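Local coordinates for protein mRNA export factor MEX67 (Candida albicans, PDB 1Q40) that probably serves in the export of mRNA from the nucleus, its NTF2-like M domain pairing with a second protein chain, at residues 26-31 / 108-113; 149-154 / 171-176; 178-183 / 207-212; 184-189 / 201-206. One frame throughout, in Å; residues are numbered along the deposited sequence.

Interaction 1: 26-31 / 108-113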
loop_
_atom_site.group_PDB
_atom_site.type_symbol
_atom_site.label_atom_id
_atom_site.label_comp_id
_atom_site.label_asym_id
_atom_site.label_seq_id
_atom_site.Cartn_x
_atom_site.Cartn_y
_atom_site.Cartn_z
ATOM N N LYS B 26 18.664 6.547 8.200
ATOM C CA LYS B 26 19.870 7.340 8.420
ATOM C C LYS B 26 20.637 7.497 7.113
ATOM O O LYS B 26 20.953 8.614 6.716
ATOM C CB LYS B 26 20.764 6.699 9.488
ATOM C CG LYS B 26 21.850 7.638 10.017
ATOM C CD LYS B 26 22.694 6.977 11.120
ATOM C CE LYS B 26 23.861 6.160 10.547
ATOM N NZ LYS B 26 25.010 6.097 11.491
ATOM N N LEU B 27 20.908 6.380 6.437
ATOM C CA LEU B 27 21.681 6.380 5.186
ATOM C C LEU B 27 20.879 6.871 3.976
ATOM O O LEU B 27 21.439 7.464 3.044
ATOM C CB LEU B 27 22.248 4.979 4.908
ATOM C CG LEU B 27 23.199 4.434 5.988
ATOM C CD1 LEU B 27 23.828 3.119 5.561
ATOM C CD2 LEU B 27 24.269 5.445 6.335
ATOM N N TRP B 28 19.567 6.644 3.997
ATOM C CA TRP B 28 18.682 7.146 2.937
ATOM C C TRP B 28 18.696 8.676 2.906
ATOM O O TRP B 28 18.606 9.282 1.842
ATOM C CB TRP B 28 17.250 6.637 3.136
ATOM C CG TRP B 28 16.337 7.054 2.036
ATOM C CD1 TRP B 28 15.440 8.086 2.059
ATOM C CD2 TRP B 28 16.249 6.477 0.730
ATOM N NE1 TRP B 28 14.792 8.182 0.849
ATOM C CE2 TRP B 28 15.265 7.202 0.014
ATOM C CE3 TRP B 28 16.896 5.412 0.088
ATOM C CZ2 TRP B 28 14.926 6.900 -1.299
ATOM C CZ3 TRP B 28 16.550 5.110 -1.217
ATOM C CH2 TRP B 28 15.581 5.853 -1.899
ATOM N N ASP B 29 18.803 9.293 4.078
ATOM C CA ASP B 29 18.925 10.742 4.177
ATOM C C ASP B 29 20.374 11.221 3.982
ATOM O O ASP B 29 20.589 12.365 3.606
ATOM C CB ASP B 29 18.429 11.240 5.539
ATOM C CG ASP B 29 16.939 10.992 5.771
ATOM O OD1 ASP B 29 16.155 10.770 4.811
ATOM O OD2 ASP B 29 16.466 11.034 6.922
ATOM N N ALA B 30 21.356 10.364 4.257
ATOM C CA ALA B 30 22.772 10.766 4.221
ATOM C C ALA B 30 23.499 10.319 2.948
ATOM O O ALA B 30 23.735 11.125 2.050
ATOM C CB ALA B 30 23.499 10.254 5.466
ATOM N N ASN B 31 23.865 9.043 2.873
ATOM C CA ASN B 31 24.594 8.511 1.726
ATOM C C ASN B 31 23.941 7.225 1.210
ATOM O O ASN B 31 24.137 6.157 1.777
ATOM C CB ASN B 31 26.048 8.255 2.121
ATOM C CG ASN B 31 26.943 8.002 0.926
ATOM O OD1 ASN B 31 26.483 7.962 -0.219
ATOM N ND2 ASN B 31 28.234 7.827 1.186
ATOM N N PRO B 108 14.439 12.892 -4.886
ATOM C CA PRO B 108 14.883 14.032 -4.067
ATOM C C PRO B 108 15.506 13.591 -2.731
ATOM O O PRO B 108 15.114 12.572 -2.142
ATOM C CB PRO B 108 13.598 14.835 -3.863
ATOM C CG PRO B 108 12.769 14.530 -5.094
ATOM C CD PRO B 108 13.070 13.085 -5.404
ATOM N N LYS B 109 16.499 14.352 -2.291
ATOM C CA LYS B 109 17.175 14.118 -1.018
ATOM C C LYS B 109 16.246 14.500 0.120
ATOM O O LYS B 109 15.498 15.463 0.012
ATOM C CB LYS B 109 18.484 14.910 -0.970
ATOM C CG LYS B 109 19.414 14.548 -2.153
ATOM C CD LYS B 109 20.805 15.123 -2.023
ATOM C CE LYS B 109 21.672 14.661 -3.179
ATOM N NZ LYS B 109 22.906 15.456 -3.288
ATOM N N THR B 110 16.312 13.740 1.211
ATOM C CA THR B 110 15.286 13.768 2.248
ATOM C C THR B 110 15.832 13.899 3.661
ATOM O O THR B 110 17.014 13.669 3.932
ATOM C CB THR B 110 14.480 12.452 2.206
ATOM O OG1 THR B 110 15.382 11.331 2.204
ATOM C CG2 THR B 110 13.678 12.327 0.892
ATOM N N ARG B 111 14.926 14.235 4.568
ATOM C CA ARG B 111 15.128 13.979 5.981
ATOM C C ARG B 111 13.838 13.414 6.585
ATOM O O ARG B 111 12.777 14.028 6.499
ATOM C CB ARG B 111 15.632 15.219 6.717
ATOM C CG ARG B 111 14.832 16.460 6.509
ATOM C CD ARG B 111 14.015 16.858 7.726
ATOM N NE ARG B 111 14.843 17.406 8.797
ATOM C CZ ARG B 111 14.385 17.697 10.012
ATOM N NH1 ARG B 111 13.105 17.494 10.317
ATOM N NH2 ARG B 111 15.210 18.195 10.928
ATOM N N HIS B 112 13.945 12.193 7.105
ATOM C CA HIS B 112 12.897 11.527 7.860
ATOM C C HIS B 112 13.237 11.729 9.332
ATOM O O HIS B 112 14.299 11.317 9.785
ATOM C CB HIS B 112 12.883 10.029 7.562
ATOM C CG HIS B 112 12.560 9.681 6.138
ATOM N ND1 HIS B 112 13.419 9.938 5.092
ATOM C CD2 HIS B 112 11.485 9.063 5.599
ATOM C CE1 HIS B 112 12.878 9.505 3.964
ATOM N NE2 HIS B 112 11.705 8.966 4.246
ATOM N N ASP B 113 12.334 12.348 10.077
ATOM C CA ASP B 113 12.613 12.767 11.454
ATOM C C ASP B 113 12.219 11.659 12.440
ATOM O O ASP B 113 11.427 11.875 13.355
ATOM C CB ASP B 113 11.861 14.080 11.711
ATOM C CG ASP B 113 12.282 14.774 12.989
ATOM O OD1 ASP B 113 13.487 14.754 13.342
ATOM O OD2 ASP B 113 11.445 15.378 13.704
HETATM O O HOH W 1 18.848 11.864 1.007
#
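Asp29 joins the C-terminal end of helix 14-29 to strand 109-111 in a buried, polar contact, three hydrogen bonds running from the strand side to one carboxylate. OD1 takes two of them. His112 ND1 donates to Asp29 OD1 at 2.9 Å, on the syn lone pair and in the plane of the imidazole. Thr110 OG1 donates to the same Asp29 OD1 at 2.8 Å, from the anti side. The second oxygen, Asp29 OD2, receives the backbone N of His112 at 2.8 Å in a nearly straight bond (170°). Carboxylate and imidazole lie almost coplanar, 16° apart. The two bonds to His112 probably restrain the carboxylate's rotation, and the ND1 bond that of the imidazole.

Trp28 packs beside Thr110 and His112. Trp28 CG stands anti to the backbone N (chi1 -177°), and CD1 of the indole comes 3.2 Å from Thr110 OG1 and 3.5 Å from His112 CE1. The indole and imidazole are oblique to each other. A water accepts from Thr110 N and donates to Trp28 O, linking the backbones. Beyond the contact, Trp28 makes a cation-pi contact with Arg32, and His112 packs against Phe142 and Phe183. The Asp29-His112 pair is a His-carboxylate hydrogen bond, here tying a helix to the curved sheet of an NTF2-like fold.

Interaction 2: 149-154 / 171-176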
loop_
_atom_site.group_PDB
_atom_site.type_symbol
_atom_site.label_atom_id
_atom_site.label_comp_id
_atom_site.label_asym_id
_atom_site.label_seq_id
_atom_site.Cartn_x
_atom_site.Cartn_y
_atom_site.Cartn_z
ATOM N N GLU B 149 20.271 13.996 -6.985
ATOM C CA GLU B 149 21.595 14.019 -7.591
ATOM C C GLU B 149 21.499 14.023 -9.118
ATOM O O GLU B 149 22.200 14.787 -9.792
ATOM C CB GLU B 149 22.427 12.832 -7.112
ATOM C CG GLU B 149 23.780 12.709 -7.802
ATOM C CD GLU B 149 24.694 11.696 -7.142
ATOM O OE1 GLU B 149 24.213 10.916 -6.295
ATOM O OE2 GLU B 149 25.895 11.677 -7.481
ATOM N N VAL B 150 20.601 13.189 -9.637
ATOM C CA VAL B 150 20.376 13.016 -11.071
ATOM C C VAL B 150 18.934 13.409 -11.389
ATOM O O VAL B 150 17.997 12.874 -10.799
ATOM C CB VAL B 150 20.609 11.548 -11.486
ATOM C CG1 VAL B 150 20.300 11.323 -12.985
ATOM C CG2 VAL B 150 22.035 11.127 -11.170
ATOM N N ASP B 151 18.753 14.340 -12.322
ATOM C CA ASP B 151 17.413 14.849 -12.643
ATOM C C ASP B 151 16.709 13.881 -13.582
ATOM O O ASP B 151 17.063 13.792 -14.749
ATOM C CB ASP B 151 17.507 16.236 -13.291
ATOM C CG ASP B 151 16.171 16.987 -13.297
ATOM O OD1 ASP B 151 15.082 16.352 -13.360
ATOM O OD2 ASP B 151 16.130 18.240 -13.232
ATOM N N GLY B 152 15.731 13.144 -13.067
ATOM C CA GLY B 152 14.968 12.203 -13.876
ATOM C C GLY B 152 13.566 12.678 -14.225
ATOM O O GLY B 152 12.690 11.854 -14.443
ATOM N N SER B 153 13.361 13.993 -14.295
ATOM C CA SER B 153 12.024 14.585 -14.408
ATOM C C SER B 153 11.468 14.672 -15.836
ATOM O O SER B 153 10.259 14.529 -16.047
ATOM C CB SER B 153 12.008 15.986 -13.769
ATOM O OG SER B 153 12.849 16.885 -14.467
ATOM N N ALA B 154 12.335 14.927 -16.815
ATOM C CA ALA B 154 11.904 15.059 -18.214
ATOM C C ALA B 154 11.318 13.750 -18.741
ATOM O O ALA B 154 12.040 12.756 -18.911
ATOM C CB ALA B 154 13.073 15.500 -19.098
ATOM N N PRO B 171 17.709 17.621 -19.889
ATOM C CA PRO B 171 17.147 18.781 -20.600
ATOM C C PRO B 171 16.677 19.909 -19.680
ATOM O O PRO B 171 16.312 19.667 -18.523
ATOM C CB PRO B 171 15.946 18.193 -21.368
ATOM C CG PRO B 171 16.102 16.703 -21.306
ATOM C CD PRO B 171 16.880 16.414 -20.065
ATOM N N LYS B 172 16.685 21.129 -20.217
ATOM C CA LYS B 172 16.291 22.324 -19.472
ATOM C C LYS B 172 14.797 22.310 -19.116
ATOM O O LYS B 172 13.964 21.827 -19.886
ATOM C CB LYS B 172 16.631 23.593 -20.269
ATOM C CG LYS B 172 16.887 24.825 -19.409
ATOM C CD LYS B 172 17.447 25.994 -20.233
ATOM C CE LYS B 172 18.063 27.082 -19.343
ATOM N NZ LYS B 172 18.985 27.983 -20.102
ATOM N N HIS B 173 14.490 22.816 -17.923
ATOM C CA HIS B 173 13.114 22.981 -17.445
ATOM C C HIS B 173 13.088 23.992 -16.294
ATOM O O HIS B 173 14.127 24.301 -15.711
ATOM C CB HIS B 173 12.529 21.640 -16.985
ATOM C CG HIS B 173 13.220 21.059 -15.789
ATOM N ND1 HIS B 173 12.815 21.316 -14.498
ATOM C CD2 HIS B 173 14.303 20.249 -15.690
ATOM C CE1 HIS B 173 13.612 20.682 -13.656
ATOM N NE2 HIS B 173 14.521 20.028 -14.353
ATOM N N LYS B 174 11.907 24.509 -15.968
ATOM C CA LYS B 174 11.795 25.478 -14.873
ATOM C C LYS B 174 11.907 24.741 -13.541
ATOM O O LYS B 174 11.613 23.547 -13.460
ATOM C CB LYS B 174 10.486 26.285 -14.952
ATOM C CG LYS B 174 10.689 27.803 -14.828
ATOM C CD LYS B 174 11.269 28.414 -16.122
ATOM C CE LYS B 174 11.659 29.886 -15.946
ATOM N NZ LYS B 174 13.089 30.157 -16.338
ATOM N N ARG B 175 12.330 25.469 -12.513
ATOM C CA ARG B 175 12.623 24.900 -11.195
ATOM C C ARG B 175 11.415 24.196 -10.549
ATOM O O ARG B 175 10.378 24.814 -10.337
ATOM C CB ARG B 175 13.116 26.008 -10.259
ATOM C CG ARG B 175 14.169 25.584 -9.251
ATOM C CD ARG B 175 14.776 26.765 -8.509
ATOM N NE ARG B 175 13.756 27.486 -7.733
ATOM C CZ ARG B 175 13.565 28.815 -7.727
ATOM N NH1 ARG B 175 14.312 29.639 -8.465
ATOM N NH2 ARG B 175 12.602 29.329 -6.965
ATOM N N ILE B 176 11.568 22.908 -10.230
ATOM C CA ILE B 176 10.534 22.139 -9.530
ATOM C C ILE B 176 10.640 22.410 -8.029
ATOM O O ILE B 176 11.727 22.328 -7.471
ATOM C CB ILE B 176 10.695 20.624 -9.803
ATOM C CG1 ILE B 176 10.555 20.337 -11.302
ATOM C CG2 ILE B 176 9.662 19.823 -9.024
ATOM C CD1 ILE B 176 11.085 19.013 -11.730
#
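Asp151 OD1 is gripped by two groups of Ser153, while the other oxygen of the same carboxylate reaches across to His173. Ser153 OG donates to Asp151 OD1 at 2.5 Å, a short bond on the syn side. The backbone N of Ser153 donates to Asp151 OD1 as well, at 3.1 Å, and this closes an Asx turn. Both bonds hold the carboxylate against its own loop, and OD2 faces 171-176. There His173 NE2 donates to Asp151 OD2 at 2.7 Å, with an angle of 164° at the hydrogen. The two side chains meet tip to tip. OD2 lies near the plane of the imidazole, but carboxylate and ring planes are 88° apart, so the ring stands across the carboxylate.

His173 ND1 also donates, to Lys174 O at 2.7 Å, in a bent bond. With both nitrogens donating, the imidazole is probably doubly protonated and cationic, and its positive charge would suit the aspartate. Ser153 OG sits over one face of the ring, 3.6 Å from His173 NE2 and offset toward the rim. Two carbon-carbon touches complete the contact: Ser153 CB meets Ile176 CD1 at 3.8 Å, and Ala154 CB meets Pro171 CG at 3.9 Å.

His168 also packs against His173 and bonds Pro171 O. The contact lies at the surface, within the long loop between strands 134-146 and 181-190. The backbone of Val150 bonds that of Gln105 at the end of helix 96-105, and Ile176 rests on Asp69 and Tyr72.

Interaction 3: 178-183 / 207-212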
loop_
_atom_site.group_PDB
_atom_site.type_symbol
_atom_site.label_atom_id
_atom_site.label_comp_id
_atom_site.label_asym_id
_atom_site.label_seq_id
_atom_site.Cartn_x
_atom_site.Cartn_y
_atom_site.Cartn_z
ATOM N N LEU B 178 10.518 21.929 -3.988
ATOM C CA LEU B 178 10.681 20.881 -2.998
ATOM C C LEU B 178 9.566 21.069 -1.979
ATOM O O LEU B 178 9.205 22.193 -1.662
ATOM C CB LEU B 178 12.059 20.968 -2.332
ATOM C CG LEU B 178 13.286 20.895 -3.249
ATOM C CD1 LEU B 178 14.532 21.292 -2.485
ATOM C CD2 LEU B 178 13.468 19.528 -3.869
ATOM N N SER B 179 9.014 19.964 -1.492
ATOM C CA SER B 179 7.951 19.979 -0.493
ATOM C C SER B 179 7.906 18.657 0.271
ATOM O O SER B 179 8.474 17.649 -0.159
ATOM C CB SER B 179 6.580 20.223 -1.152
ATOM O OG SER B 179 6.080 19.033 -1.783
ATOM N N LYS B 180 7.203 18.671 1.395
ATOM C CA LYS B 180 6.946 17.472 2.162
ATOM C C LYS B 180 6.117 16.516 1.322
ATOM O O LYS B 180 5.325 16.946 0.498
ATOM C CB LYS B 180 6.178 17.789 3.452
ATOM C CG LYS B 180 6.948 18.649 4.428
ATOM C CD LYS B 180 6.109 18.957 5.657
ATOM C CE LYS B 180 6.436 18.024 6.816
ATOM N NZ LYS B 180 6.961 18.762 7.993
ATOM N N LYS B 181 6.331 15.220 1.524
ATOM C CA LYS B 181 5.469 14.184 0.958
ATOM C C LYS B 181 5.128 13.159 2.045
ATOM O O LYS B 181 5.863 12.998 3.001
ATOM C CB LYS B 181 6.165 13.469 -0.200
ATOM C CG LYS B 181 6.718 14.378 -1.304
ATOM C CD LYS B 181 5.625 14.922 -2.201
ATOM C CE LYS B 181 6.209 15.534 -3.474
ATOM N NZ LYS B 181 7.200 16.609 -3.177
ATOM N N SER B 182 3.999 12.479 1.901
ATOM C CA SER B 182 3.739 11.291 2.710
ATOM C C SER B 182 4.086 10.082 1.860
ATOM O O SER B 182 4.248 10.193 0.641
ATOM C CB SER B 182 2.297 11.247 3.205
ATOM O OG SER B 182 2.121 12.181 4.255
ATOM N N PHE B 183 4.254 8.940 2.511
ATOM C CA PHE B 183 4.704 7.739 1.823
ATOM C C PHE B 183 4.444 6.463 2.611
ATOM O O PHE B 183 4.208 6.478 3.829
ATOM C CB PHE B 183 6.214 7.828 1.558
ATOM C CG PHE B 183 7.049 7.524 2.769
ATOM C CD1 PHE B 183 7.512 6.227 3.001
ATOM C CD2 PHE B 183 7.334 8.515 3.694
ATOM C CE1 PHE B 183 8.254 5.925 4.140
ATOM C CE2 PHE B 183 8.092 8.230 4.844
ATOM C CZ PHE B 183 8.558 6.939 5.064
ATOM N N ARG B 207 2.926 10.068 -2.092
ATOM C CA ARG B 207 1.594 10.665 -2.081
ATOM C C ARG B 207 1.600 12.040 -1.366
ATOM O O ARG B 207 2.604 12.427 -0.731
ATOM C CB ARG B 207 0.574 9.695 -1.455
ATOM C CG ARG B 207 0.965 9.144 -0.088
ATOM C CD ARG B 207 0.008 8.106 0.468
ATOM N NE ARG B 207 0.480 7.537 1.726
ATOM C CZ ARG B 207 0.199 8.028 2.931
ATOM N NH1 ARG B 207 0.682 7.425 4.009
ATOM N NH2 ARG B 207 -0.547 9.120 3.069
ATOM N N PRO B 208 0.522 12.812 -1.517
ATOM C CA PRO B 208 0.470 14.139 -0.895
ATOM C C PRO B 208 0.660 14.057 0.623
ATOM O O PRO B 208 0.196 13.117 1.279
ATOM C CB PRO B 208 -0.922 14.650 -1.263
ATOM C CG PRO B 208 -1.273 13.901 -2.523
ATOM C CD PRO B 208 -0.697 12.532 -2.301
ATOM N N TYR B 209 1.391 15.019 1.157
ATOM C CA TYR B 209 1.603 15.127 2.590
ATOM C C TYR B 209 0.280 15.307 3.307
ATOM O O TYR B 209 -0.578 16.090 2.866
ATOM C CB TYR B 209 2.493 16.323 2.893
ATOM C CG TYR B 209 2.645 16.607 4.366
ATOM C CD1 TYR B 209 3.162 15.646 5.230
ATOM C CD2 TYR B 209 2.256 17.837 4.898
ATOM C CE1 TYR B 209 3.305 15.907 6.588
ATOM C CE2 TYR B 209 2.397 18.112 6.258
ATOM C CZ TYR B 209 2.920 17.140 7.095
ATOM O OH TYR B 209 3.069 17.402 8.437
ATOM N N THR B 210 0.110 14.556 4.392
ATOM C CA THR B 210 -1.017 14.735 5.273
ATOM C C THR B 210 -0.495 14.924 6.690
ATOM O O THR B 210 0.186 14.055 7.237
ATOM C CB THR B 210 -2.034 13.573 5.164
ATOM O OG1 THR B 210 -3.201 13.910 5.918
ATOM C CG2 THR B 210 -1.520 12.260 5.784
ATOM N N SER B 211 -0.796 16.093 7.254
ATOM C CA SER B 211 -0.401 16.424 8.625
ATOM C C SER B 211 -1.330 15.767 9.640
ATOM O O SER B 211 -1.031 15.738 10.831
ATOM C CB SER B 211 -0.367 17.941 8.823
ATOM O OG SER B 211 -1.635 18.527 8.582
ATOM N N ASP B 212 -2.450 15.235 9.154
ATOM C CA ASP B 212 -3.350 14.417 9.951
ATOM C C ASP B 212 -3.385 12.961 9.454
ATOM O O ASP B 212 -3.555 12.686 8.263
ATOM C CB ASP B 212 -4.755 15.013 9.923
ATOM C CG ASP B 212 -5.665 14.397 10.968
ATOM O OD1 ASP B 212 -6.733 13.881 10.574
ATOM O OD2 ASP B 212 -5.378 14.360 12.196
HETATM O O HOH W 2 2.139 17.307 -0.450
HETATM O O HOH W 3 1.352 11.147 7.072
#
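Lys180 and Tyr209 lie side by side and point the same way, the lysine chain running over one face of the phenol ring. Lys180 CB sits 3.8 Å from Tyr209 CG, and Lys180 CE 3.6 Å from Tyr209 CZ. Between them, CD makes a CH-pi contact 3.9 Å from the ring centroid and 14° off its normal. Ser211 N lies over the opposite face.

Ser182 turns its hydroxyl to the backbone of Thr210. Its OG stands anti to the carbonyl carbon (chi1 -75°) and accepts from Thr210 N at 3.1 Å. A water also links Ser182 OG to Thr210 O. The guanidinium of Arg207 presents a face to Ser182 CB, which lies 3.6 Å from Arg207 NH2. Arg207 NE forms a salt bridge with Asp184. Ser182 and Arg207 are an antiparallel hydrogen-bonded pair, Ser182 N to Arg207 O and Arg207 N to Ser182 O both spanning 3.0 Å.

Lys181 points away and forms a salt bridge with Glu144. These residues form the open end of the hairpin of strands 181-190 and 198-208. Strand 134-146 flanks the first strand, bonded to it at Phe142 and Gly140, while another protein chain packs on Arg207 and Thr210.

Interaction 4: 184-189 / 201-206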
loop_
_atom_site.group_PDB
_atom_site.type_symbol
_atom_site.label_atom_id
_atom_site.label_comp_id
_atom_site.label_asym_id
_atom_site.label_seq_id
_atom_site.Cartn_x
_atom_site.Cartn_y
_atom_site.Cartn_z
ATOM N N ASP B 184 4.521 5.356 1.872
ATOM C CA ASP B 184 4.545 4.007 2.414
ATOM C C ASP B 184 5.644 3.234 1.692
ATOM O O ASP B 184 5.809 3.372 0.490
ATOM C CB ASP B 184 3.199 3.332 2.195
ATOM C CG ASP B 184 2.024 4.271 2.457
ATOM O OD1 ASP B 184 1.542 4.311 3.626
ATOM O OD2 ASP B 184 1.531 4.998 1.551
ATOM N N ARG B 185 6.388 2.415 2.421
ATOM C CA ARG B 185 7.477 1.663 1.842
ATOM C C ARG B 185 7.504 0.243 2.408
ATOM O O ARG B 185 7.492 0.063 3.622
ATOM C CB ARG B 185 8.801 2.361 2.131
ATOM C CG ARG B 185 9.938 1.892 1.240
ATOM C CD ARG B 185 11.180 2.780 1.305
ATOM N NE ARG B 185 12.159 2.351 0.315
ATOM C CZ ARG B 185 13.230 3.042 -0.050
ATOM N NH1 ARG B 185 14.054 2.536 -0.955
ATOM N NH2 ARG B 185 13.484 4.228 0.468
ATOM N N THR B 186 7.575 -0.740 1.515
ATOM C CA THR B 186 7.538 -2.160 1.858
ATOM C C THR B 186 8.832 -2.845 1.432
ATOM O O THR B 186 9.236 -2.759 0.276
ATOM C CB THR B 186 6.334 -2.832 1.162
ATOM O OG1 THR B 186 5.123 -2.293 1.685
ATOM C CG2 THR B 186 6.238 -4.324 1.497
ATOM N N PHE B 187 9.467 -3.522 2.385
ATOM C CA PHE B 187 10.666 -4.312 2.162
ATOM C C PHE B 187 10.341 -5.801 2.396
ATOM O O PHE B 187 9.677 -6.141 3.370
ATOM C CB PHE B 187 11.761 -3.914 3.160
ATOM C CG PHE B 187 12.159 -2.457 3.119
ATOM C CD1 PHE B 187 13.212 -2.036 2.325
ATOM C CD2 PHE B 187 11.516 -1.524 3.922
ATOM C CE1 PHE B 187 13.609 -0.703 2.305
ATOM C CE2 PHE B 187 11.897 -0.184 3.913
ATOM C CZ PHE B 187 12.953 0.223 3.106
ATOM N N VAL B 188 10.801 -6.681 1.512
ATOM C CA VAL B 188 10.918 -8.102 1.837
ATOM C C VAL B 188 12.396 -8.343 2.121
ATOM O O VAL B 188 13.229 -8.169 1.237
ATOM C CB VAL B 188 10.451 -9.010 0.683
ATOM C CG1 VAL B 188 10.620 -10.486 1.050
ATOM C CG2 VAL B 188 9.011 -8.718 0.326
ATOM N N VAL B 189 12.720 -8.709 3.358
ATOM C CA VAL B 189 14.102 -8.919 3.787
ATOM C C VAL B 189 14.350 -10.413 4.040
ATOM O O VAL B 189 13.556 -11.070 4.708
ATOM C CB VAL B 189 14.419 -8.107 5.063
ATOM C CG1 VAL B 189 15.917 -8.142 5.376
ATOM C CG2 VAL B 189 13.929 -6.661 4.918
ATOM N N SER B 201 12.925 -7.314 -2.280
ATOM C CA SER B 201 11.903 -6.469 -2.908
ATOM C C SER B 201 11.736 -5.199 -2.088
ATOM O O SER B 201 11.791 -5.235 -0.865
ATOM C CB SER B 201 10.559 -7.209 -3.007
ATOM O OG SER B 201 9.506 -6.330 -3.395
ATOM N N ASP B 202 11.502 -4.084 -2.774
ATOM C CA ASP B 202 11.451 -2.764 -2.165
ATOM C C ASP B 202 10.508 -1.911 -3.020
ATOM O O ASP B 202 10.831 -1.625 -4.173
ATOM C CB ASP B 202 12.863 -2.202 -2.164
ATOM C CG ASP B 202 12.996 -0.875 -1.453
ATOM O OD1 ASP B 202 11.984 -0.225 -1.116
ATOM O OD2 ASP B 202 14.123 -0.389 -1.211
ATOM N N THR B 203 9.341 -1.544 -2.469
ATOM C CA THR B 203 8.368 -0.699 -3.169
ATOM C C THR B 203 8.091 0.562 -2.358
ATOM O O THR B 203 7.726 0.478 -1.186
ATOM C CB THR B 203 7.030 -1.449 -3.459
ATOM O OG1 THR B 203 6.530 -2.106 -2.280
ATOM C CG2 THR B 203 7.248 -2.587 -4.408
ATOM N N LEU B 204 8.254 1.718 -3.001
ATOM C CA LEU B 204 8.065 3.016 -2.380
ATOM C C LEU B 204 6.865 3.672 -3.039
ATOM O O LEU B 204 6.833 3.799 -4.255
ATOM C CB LEU B 204 9.296 3.897 -2.613
ATOM C CG LEU B 204 9.247 5.359 -2.150
ATOM C CD1 LEU B 204 8.908 5.486 -0.671
ATOM C CD2 LEU B 204 10.565 6.032 -2.436
ATOM N N LEU B 205 5.891 4.085 -2.228
ATOM C CA LEU B 205 4.726 4.811 -2.695
ATOM C C LEU B 205 4.798 6.251 -2.186
ATOM O O LEU B 205 4.957 6.478 -0.988
ATOM C CB LEU B 205 3.438 4.143 -2.215
ATOM C CG LEU B 205 2.140 4.709 -2.837
ATOM C CD1 LEU B 205 1.123 3.622 -3.023
ATOM C CD2 LEU B 205 1.513 5.817 -1.985
ATOM N N ILE B 206 4.663 7.202 -3.110
ATOM C CA ILE B 206 4.747 8.640 -2.837
ATOM C C ILE B 206 3.370 9.263 -3.056
ATOM O O ILE B 206 2.726 9.009 -4.076
ATOM C CB ILE B 206 5.777 9.283 -3.794
ATOM C CG1 ILE B 206 7.167 8.648 -3.607
ATOM C CG2 ILE B 206 5.841 10.801 -3.603
ATOM C CD1 ILE B 206 7.805 8.910 -2.232
HETATM O O HOH W 4 8.190 -4.944 -1.555
#
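Arg185 crosses from strand 184-189 to Asp202 on the neighbouring antiparallel strand. Arg185 CB lies 4.0 Å from Thr203 O, and CG comes closer to the same oxygen, at 3.6 Å. Arg185 CD meets Leu204 CD1 at 4.0 Å. The chain is extended from CG to NE (chi2 167°, chi3 -174°). Arg185 NE donates to Asp202 OD1 at 3.0 Å, nearly straight and on the syn lone pair. Arg185 NH1 completes the side-on grip with Asp202 OD2 at 2.9 Å, OD2 lying somewhat out of the guanidinium plane. NH2 reaches the indole of Trp28, in a cation-pi contact. Asp202 OD2 also bonds Tyr39 OH and lies 3.6 Å from Phe187 CE1.

Along the backbones, Thr186 with Thr203 and Asp184 with Leu205 form hydrogen-bonded pairs. Arg185, Phe187 and Asp202 project toward helix 14-29. Thr186, Ser201 and Thr203 project from the other face, where each hydroxyl bonds a polar side chain of another protein chain. A water joins Thr186 O to Ser201 OG.

One face buries a matched ion pair, whose charges probably offset each other within the core. The other offers hydroxyls to the partner chain, consistent with the heterodimer surface of NTF2-like export factors.

Interactions 3 and 4 share the hairpin of strands 181-190 and 198-208, with interaction 4 nested inside the loop that interaction 3 closes. Their centres lie about 17 Å apart, and the Arg207-Asp184 salt bridge, 2.8 Å from NE to OD2, joins them. Interactions 1 and 2 come earlier in the chain, in that order. Interaction 1 attaches helix 14-29 to the same sheet and touches both hairpin contacts, through His112 with Phe183 and Trp28 with Arg185. Interaction 2 is peripheral: its centre is about 25 Å from that of interaction 4. Helix 14-29 packs on one face of the sheet, while the other meets the second protein chain.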